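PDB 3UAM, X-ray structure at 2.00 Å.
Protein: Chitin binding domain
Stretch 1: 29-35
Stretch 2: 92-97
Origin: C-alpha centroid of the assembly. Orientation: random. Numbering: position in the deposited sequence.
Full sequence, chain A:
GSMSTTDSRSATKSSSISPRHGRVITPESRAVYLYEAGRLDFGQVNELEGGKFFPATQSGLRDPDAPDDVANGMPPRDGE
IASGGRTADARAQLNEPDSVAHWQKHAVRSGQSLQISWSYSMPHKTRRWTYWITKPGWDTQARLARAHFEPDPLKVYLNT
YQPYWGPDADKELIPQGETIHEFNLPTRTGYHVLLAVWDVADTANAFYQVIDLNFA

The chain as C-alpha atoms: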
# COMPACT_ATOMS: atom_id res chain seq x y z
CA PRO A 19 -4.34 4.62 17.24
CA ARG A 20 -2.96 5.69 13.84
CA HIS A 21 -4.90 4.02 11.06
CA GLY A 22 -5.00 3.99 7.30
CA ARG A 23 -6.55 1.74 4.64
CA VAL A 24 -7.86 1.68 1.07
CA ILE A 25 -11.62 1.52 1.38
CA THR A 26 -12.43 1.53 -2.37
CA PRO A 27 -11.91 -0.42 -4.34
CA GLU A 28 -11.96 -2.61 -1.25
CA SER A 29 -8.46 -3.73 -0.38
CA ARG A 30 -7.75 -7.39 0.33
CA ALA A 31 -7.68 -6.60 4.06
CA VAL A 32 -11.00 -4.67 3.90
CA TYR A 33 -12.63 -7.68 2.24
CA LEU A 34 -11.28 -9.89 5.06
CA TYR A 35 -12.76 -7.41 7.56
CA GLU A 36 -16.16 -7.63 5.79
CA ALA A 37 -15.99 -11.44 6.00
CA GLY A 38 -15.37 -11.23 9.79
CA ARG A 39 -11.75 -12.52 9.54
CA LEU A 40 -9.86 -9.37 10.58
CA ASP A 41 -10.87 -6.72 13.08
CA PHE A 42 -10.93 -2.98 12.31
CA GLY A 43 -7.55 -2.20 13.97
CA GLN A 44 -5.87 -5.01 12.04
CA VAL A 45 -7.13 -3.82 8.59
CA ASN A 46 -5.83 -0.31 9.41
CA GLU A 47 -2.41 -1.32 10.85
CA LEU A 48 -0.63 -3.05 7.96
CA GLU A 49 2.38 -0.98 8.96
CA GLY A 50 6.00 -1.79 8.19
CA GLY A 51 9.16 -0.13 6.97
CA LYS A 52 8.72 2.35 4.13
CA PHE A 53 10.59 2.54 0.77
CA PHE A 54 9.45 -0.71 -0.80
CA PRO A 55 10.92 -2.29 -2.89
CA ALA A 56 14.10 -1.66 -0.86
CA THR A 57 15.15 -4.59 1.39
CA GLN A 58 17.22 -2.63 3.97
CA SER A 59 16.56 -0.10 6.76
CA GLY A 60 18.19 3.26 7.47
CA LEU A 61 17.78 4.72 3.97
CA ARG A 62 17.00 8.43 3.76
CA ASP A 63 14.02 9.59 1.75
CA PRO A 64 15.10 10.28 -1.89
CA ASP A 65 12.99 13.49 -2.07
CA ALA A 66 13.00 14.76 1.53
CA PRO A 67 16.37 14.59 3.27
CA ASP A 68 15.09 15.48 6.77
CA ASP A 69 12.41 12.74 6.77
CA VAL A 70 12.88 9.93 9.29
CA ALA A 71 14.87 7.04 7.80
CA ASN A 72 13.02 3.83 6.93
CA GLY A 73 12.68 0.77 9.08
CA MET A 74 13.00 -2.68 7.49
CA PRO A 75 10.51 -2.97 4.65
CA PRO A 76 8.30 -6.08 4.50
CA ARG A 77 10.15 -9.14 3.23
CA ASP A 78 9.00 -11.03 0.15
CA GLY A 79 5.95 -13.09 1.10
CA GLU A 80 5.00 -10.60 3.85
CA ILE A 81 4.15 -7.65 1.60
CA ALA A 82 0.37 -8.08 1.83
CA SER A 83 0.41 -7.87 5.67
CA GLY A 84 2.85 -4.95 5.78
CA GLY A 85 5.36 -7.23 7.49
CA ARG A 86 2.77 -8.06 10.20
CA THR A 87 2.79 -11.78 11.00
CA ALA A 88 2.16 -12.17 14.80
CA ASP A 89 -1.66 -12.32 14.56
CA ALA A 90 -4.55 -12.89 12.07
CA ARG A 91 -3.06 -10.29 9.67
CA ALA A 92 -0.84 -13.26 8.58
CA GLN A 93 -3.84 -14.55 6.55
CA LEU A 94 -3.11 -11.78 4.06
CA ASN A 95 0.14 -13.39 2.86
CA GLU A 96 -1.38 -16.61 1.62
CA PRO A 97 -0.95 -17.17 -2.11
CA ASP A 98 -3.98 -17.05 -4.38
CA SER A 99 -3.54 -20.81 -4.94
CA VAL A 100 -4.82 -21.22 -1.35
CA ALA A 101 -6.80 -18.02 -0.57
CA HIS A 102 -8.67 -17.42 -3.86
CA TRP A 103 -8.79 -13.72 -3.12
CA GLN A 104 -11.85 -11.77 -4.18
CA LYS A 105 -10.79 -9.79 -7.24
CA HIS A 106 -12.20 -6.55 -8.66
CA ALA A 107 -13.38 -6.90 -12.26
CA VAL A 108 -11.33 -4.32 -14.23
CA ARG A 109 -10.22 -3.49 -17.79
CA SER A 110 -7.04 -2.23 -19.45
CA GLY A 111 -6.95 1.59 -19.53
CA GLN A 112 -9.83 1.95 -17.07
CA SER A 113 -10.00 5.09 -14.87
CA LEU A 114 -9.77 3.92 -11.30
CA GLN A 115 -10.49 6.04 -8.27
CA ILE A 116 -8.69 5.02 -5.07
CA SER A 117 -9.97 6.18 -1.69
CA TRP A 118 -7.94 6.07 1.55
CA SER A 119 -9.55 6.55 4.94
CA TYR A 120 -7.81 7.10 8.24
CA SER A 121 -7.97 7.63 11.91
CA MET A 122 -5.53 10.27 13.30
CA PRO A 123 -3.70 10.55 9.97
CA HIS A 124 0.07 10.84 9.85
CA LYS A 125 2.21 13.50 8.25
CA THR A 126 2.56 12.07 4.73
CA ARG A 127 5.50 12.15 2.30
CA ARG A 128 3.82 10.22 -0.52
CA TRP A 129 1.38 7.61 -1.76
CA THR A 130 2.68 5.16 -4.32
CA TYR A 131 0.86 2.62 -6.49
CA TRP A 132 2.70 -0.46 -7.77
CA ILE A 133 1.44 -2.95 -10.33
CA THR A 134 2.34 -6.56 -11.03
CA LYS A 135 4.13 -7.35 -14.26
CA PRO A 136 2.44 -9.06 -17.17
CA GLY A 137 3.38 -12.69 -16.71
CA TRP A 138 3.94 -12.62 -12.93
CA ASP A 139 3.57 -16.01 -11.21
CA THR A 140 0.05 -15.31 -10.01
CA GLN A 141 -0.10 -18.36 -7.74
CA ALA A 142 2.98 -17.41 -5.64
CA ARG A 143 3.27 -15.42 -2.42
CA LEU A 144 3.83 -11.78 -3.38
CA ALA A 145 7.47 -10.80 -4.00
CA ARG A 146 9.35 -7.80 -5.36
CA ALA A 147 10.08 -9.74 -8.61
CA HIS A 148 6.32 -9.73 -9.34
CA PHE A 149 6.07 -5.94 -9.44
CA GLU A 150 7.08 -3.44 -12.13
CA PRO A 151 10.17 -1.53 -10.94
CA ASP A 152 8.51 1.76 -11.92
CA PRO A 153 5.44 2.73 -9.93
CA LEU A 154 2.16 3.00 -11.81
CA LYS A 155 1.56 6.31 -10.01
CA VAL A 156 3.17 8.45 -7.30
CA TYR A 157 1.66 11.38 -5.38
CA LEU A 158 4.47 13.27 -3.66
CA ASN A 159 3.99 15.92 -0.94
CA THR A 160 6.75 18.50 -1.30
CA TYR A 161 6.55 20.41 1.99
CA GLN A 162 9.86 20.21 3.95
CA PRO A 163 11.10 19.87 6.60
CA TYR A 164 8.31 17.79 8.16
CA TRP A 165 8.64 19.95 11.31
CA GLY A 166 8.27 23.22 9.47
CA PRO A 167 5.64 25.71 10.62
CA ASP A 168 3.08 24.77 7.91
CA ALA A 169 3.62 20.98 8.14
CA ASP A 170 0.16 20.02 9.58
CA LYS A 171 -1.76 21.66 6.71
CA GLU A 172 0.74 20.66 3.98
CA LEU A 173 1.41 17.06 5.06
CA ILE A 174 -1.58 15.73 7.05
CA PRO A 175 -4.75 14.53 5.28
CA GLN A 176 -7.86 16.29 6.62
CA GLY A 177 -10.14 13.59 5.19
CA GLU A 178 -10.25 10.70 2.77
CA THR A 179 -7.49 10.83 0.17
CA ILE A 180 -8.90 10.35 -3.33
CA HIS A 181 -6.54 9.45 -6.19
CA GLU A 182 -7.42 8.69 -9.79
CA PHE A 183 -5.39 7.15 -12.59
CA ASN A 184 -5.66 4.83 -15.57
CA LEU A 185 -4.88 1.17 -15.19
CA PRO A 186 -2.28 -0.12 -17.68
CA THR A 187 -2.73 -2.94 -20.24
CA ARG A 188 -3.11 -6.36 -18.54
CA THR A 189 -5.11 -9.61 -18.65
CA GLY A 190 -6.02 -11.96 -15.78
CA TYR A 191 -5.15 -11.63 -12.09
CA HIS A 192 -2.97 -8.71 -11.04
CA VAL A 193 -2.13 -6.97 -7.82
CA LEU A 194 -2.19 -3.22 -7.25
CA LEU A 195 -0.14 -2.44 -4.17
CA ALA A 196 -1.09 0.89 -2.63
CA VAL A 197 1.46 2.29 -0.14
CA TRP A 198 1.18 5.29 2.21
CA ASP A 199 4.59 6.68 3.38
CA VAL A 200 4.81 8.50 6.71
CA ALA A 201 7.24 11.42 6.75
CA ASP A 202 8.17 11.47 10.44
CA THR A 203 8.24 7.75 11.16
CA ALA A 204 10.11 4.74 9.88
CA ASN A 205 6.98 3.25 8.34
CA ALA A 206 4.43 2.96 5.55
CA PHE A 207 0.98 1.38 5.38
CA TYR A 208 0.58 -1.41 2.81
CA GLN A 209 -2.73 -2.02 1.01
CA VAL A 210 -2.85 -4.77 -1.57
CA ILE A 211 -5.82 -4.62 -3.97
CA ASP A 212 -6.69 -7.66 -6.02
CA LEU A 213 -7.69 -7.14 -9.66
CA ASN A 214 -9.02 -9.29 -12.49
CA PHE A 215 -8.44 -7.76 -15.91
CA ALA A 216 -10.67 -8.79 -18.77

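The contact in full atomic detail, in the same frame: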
# COMPACT_ATOMS: atom_id res chain seq x y z
N SER A 29 -9.73 -3.06 -0.42
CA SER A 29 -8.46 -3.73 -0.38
C SER A 29 -8.70 -5.17 0.08
O SER A 29 -9.77 -5.51 0.58
CB SER A 29 -7.50 -3.00 0.55
OG SER A 29 -7.84 -3.22 1.90
N ARG A 30 -7.69 -6.01 -0.12
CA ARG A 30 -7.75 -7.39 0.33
C ARG A 30 -8.10 -7.45 1.81
O ARG A 30 -8.93 -8.26 2.22
CB ARG A 30 -6.42 -8.08 0.06
CG ARG A 30 -6.38 -9.53 0.46
CD ARG A 30 -5.00 -10.11 0.28
NE ARG A 30 -4.58 -10.17 -1.12
CZ ARG A 30 -3.41 -10.69 -1.53
NH1 ARG A 30 -2.58 -11.23 -0.66
NH2 ARG A 30 -3.07 -10.70 -2.82
N ALA A 31 -7.47 -6.59 2.61
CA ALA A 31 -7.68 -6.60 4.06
C ALA A 31 -9.11 -6.16 4.40
O ALA A 31 -9.74 -6.74 5.29
CB ALA A 31 -6.67 -5.75 4.78
N VAL A 32 -9.61 -5.14 3.70
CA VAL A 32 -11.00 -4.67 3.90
C VAL A 32 -11.99 -5.80 3.61
O VAL A 32 -12.96 -6.00 4.37
CB VAL A 32 -11.32 -3.43 3.04
CG1 VAL A 32 -12.83 -3.17 2.96
CG2 VAL A 32 -10.58 -2.22 3.61
N TYR A 33 -11.76 -6.55 2.54
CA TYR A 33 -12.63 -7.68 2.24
C TYR A 33 -12.55 -8.73 3.35
O TYR A 33 -13.55 -9.35 3.67
CB TYR A 33 -12.26 -8.33 0.92
CG TYR A 33 -12.92 -7.80 -0.33
CD1 TYR A 33 -14.24 -7.38 -0.36
CD2 TYR A 33 -12.21 -7.81 -1.52
CE1 TYR A 33 -14.82 -6.95 -1.55
CE2 TYR A 33 -12.77 -7.38 -2.69
CZ TYR A 33 -14.06 -6.95 -2.71
OH TYR A 33 -14.56 -6.57 -3.91
N LEU A 34 -11.37 -8.96 3.93
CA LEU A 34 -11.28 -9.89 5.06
C LEU A 34 -12.06 -9.36 6.26
O LEU A 34 -12.77 -10.12 6.94
CB LEU A 34 -9.84 -10.21 5.42
CG LEU A 34 -9.10 -11.12 4.42
CD1 LEU A 34 -7.78 -11.59 5.02
CD2 LEU A 34 -9.94 -12.32 4.00
N TYR A 35 -11.94 -8.06 6.53
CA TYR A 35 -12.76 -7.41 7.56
C TYR A 35 -14.25 -7.65 7.31
O TYR A 35 -14.98 -8.03 8.21
CB TYR A 35 -12.41 -5.91 7.68
CG TYR A 35 -13.35 -5.12 8.55
CD1 TYR A 35 -13.27 -5.18 9.94
CD2 TYR A 35 -14.33 -4.30 7.99
CE1 TYR A 35 -14.14 -4.47 10.74
CE2 TYR A 35 -15.21 -3.58 8.79
CZ TYR A 35 -15.10 -3.67 10.16
OH TYR A 35 -15.94 -2.97 10.97
N ALA A 92 -1.62 -12.27 9.36
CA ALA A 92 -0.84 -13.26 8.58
C ALA A 92 -1.62 -13.92 7.45
O ALA A 92 -1.02 -14.32 6.46
CB ALA A 92 -0.25 -14.33 9.49
N GLN A 93 -2.94 -14.06 7.61
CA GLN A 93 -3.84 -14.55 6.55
C GLN A 93 -3.58 -13.88 5.21
O GLN A 93 -3.67 -14.50 4.15
CB GLN A 93 -5.31 -14.27 6.91
CG GLN A 93 -5.92 -15.19 7.95
CD GLN A 93 -7.26 -14.68 8.50
OE1 GLN A 93 -8.31 -15.19 8.15
NE2 GLN A 93 -7.22 -13.66 9.37
N LEU A 94 -3.26 -12.59 5.26
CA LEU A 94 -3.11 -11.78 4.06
C LEU A 94 -2.03 -12.26 3.11
O LEU A 94 -2.13 -12.01 1.92
CB LEU A 94 -2.86 -10.32 4.43
CG LEU A 94 -4.09 -9.61 5.04
CD1 LEU A 94 -3.62 -8.41 5.85
CD2 LEU A 94 -5.10 -9.18 3.97
N ASN A 95 -1.02 -12.94 3.64
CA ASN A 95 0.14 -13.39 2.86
C ASN A 95 -0.01 -14.71 2.13
O ASN A 95 0.90 -15.13 1.40
CB ASN A 95 1.36 -13.48 3.78
CG ASN A 95 1.73 -12.12 4.36
OD1 ASN A 95 1.71 -11.11 3.64
ND2 ASN A 95 2.04 -12.09 5.65
N GLU A 96 -1.14 -15.38 2.33
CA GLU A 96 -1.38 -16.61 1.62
C GLU A 96 -1.42 -16.35 0.11
O GLU A 96 -1.92 -15.35 -0.35
CB GLU A 96 -2.68 -17.27 2.09
CG GLU A 96 -2.63 -17.74 3.53
CD GLU A 96 -1.61 -18.85 3.77
OE1 GLU A 96 -1.27 -19.62 2.84
OE2 GLU A 96 -1.17 -18.96 4.93
N PRO A 97 -0.89 -17.30 -0.67
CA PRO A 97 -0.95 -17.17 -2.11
C PRO A 97 -2.36 -17.39 -2.59
O PRO A 97 -3.16 -18.06 -1.91
CB PRO A 97 -0.06 -18.32 -2.59
CG PRO A 97 -0.22 -19.36 -1.54
CD PRO A 97 -0.38 -18.61 -0.24
O HOH W 1 -0.87 -13.16 -1.71

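A short 3-10 turn meets the first turns of a helix here: one leucine fills the apolar seam, while one arginine bonds a carbonyl of the turn directly and the next one but one through a water. The helix runs from Arg 30 onward and is started by Ser 29, whose OG accepts a hydrogen bond from Val 32 N at 3.2 Å. That cap settles an amide with no earlier helical carbonyl to pair with. The two backbones come closest at Ala 31 and Leu 94, whose CA atoms lie 6.9 Å apart.

Stretch 2 enters with Ala 92, which makes no contact with the helix but shapes what follows: its O accepts from Asn 95 N at 3.1 Å, closing a tight turn. Gln 93 comes next, and it contributes carbon rather than its amide. Gln 93 CB lies 4.1 Å from Leu 34 CD1, a modest apolar touch, while OE1 and NE2 find hydrogen bonds outside this pair of stretches.

Leu 94 is the hub, with the largest covered area of any residue in either stretch. Its CA-to-CB bond points sideways, yet with chi1 m and chi2 t the end of the side chain comes nearer the helix. Leu 94 CD2 then sits 3.6 Å from Ala 31 CA, 3.9 Å from Ala 31 CB, 3.8 Å from Leu 34 CD1 and 3.8 Å from Arg 30 CG. One methyl thus touches three helix residues, including the aliphatic part of the arginine. At Ala 31 this methyl packs against the backbone CA as well as CB.

The same residue also supplies the polar half of the contact. Arg 30, its CA-to-CB bond pointing toward stretch 2 and its chain extended through chi1 and chi2 (both t), carries its guanidinium past the leucine side chain, and NH1 donates to Leu 94 O at 2.7 Å. The oxygen lies at the edge of the guanidinium, near its plane, where the N-H groups point, although the 138° angle at the hydrogen is noticeably bent. NE and NH2 are satisfied elsewhere in the structure.

The CA-to-CB bond of Asn 95 points away from the helix, and Glu 96, whose N closes a second turn onto Gln 93 O at 3.2 Å, directs its carboxylate away as well. The part of Glu 96 that takes part is its backbone: a water accepts from Arg 30 NH1 at 2.8 Å and donates to Glu 96 O at 2.8 Å, bridging the 4.2 Å between NH1 and that O. The CA-to-CB bond of Pro 97 also points away, and the contact ends before it.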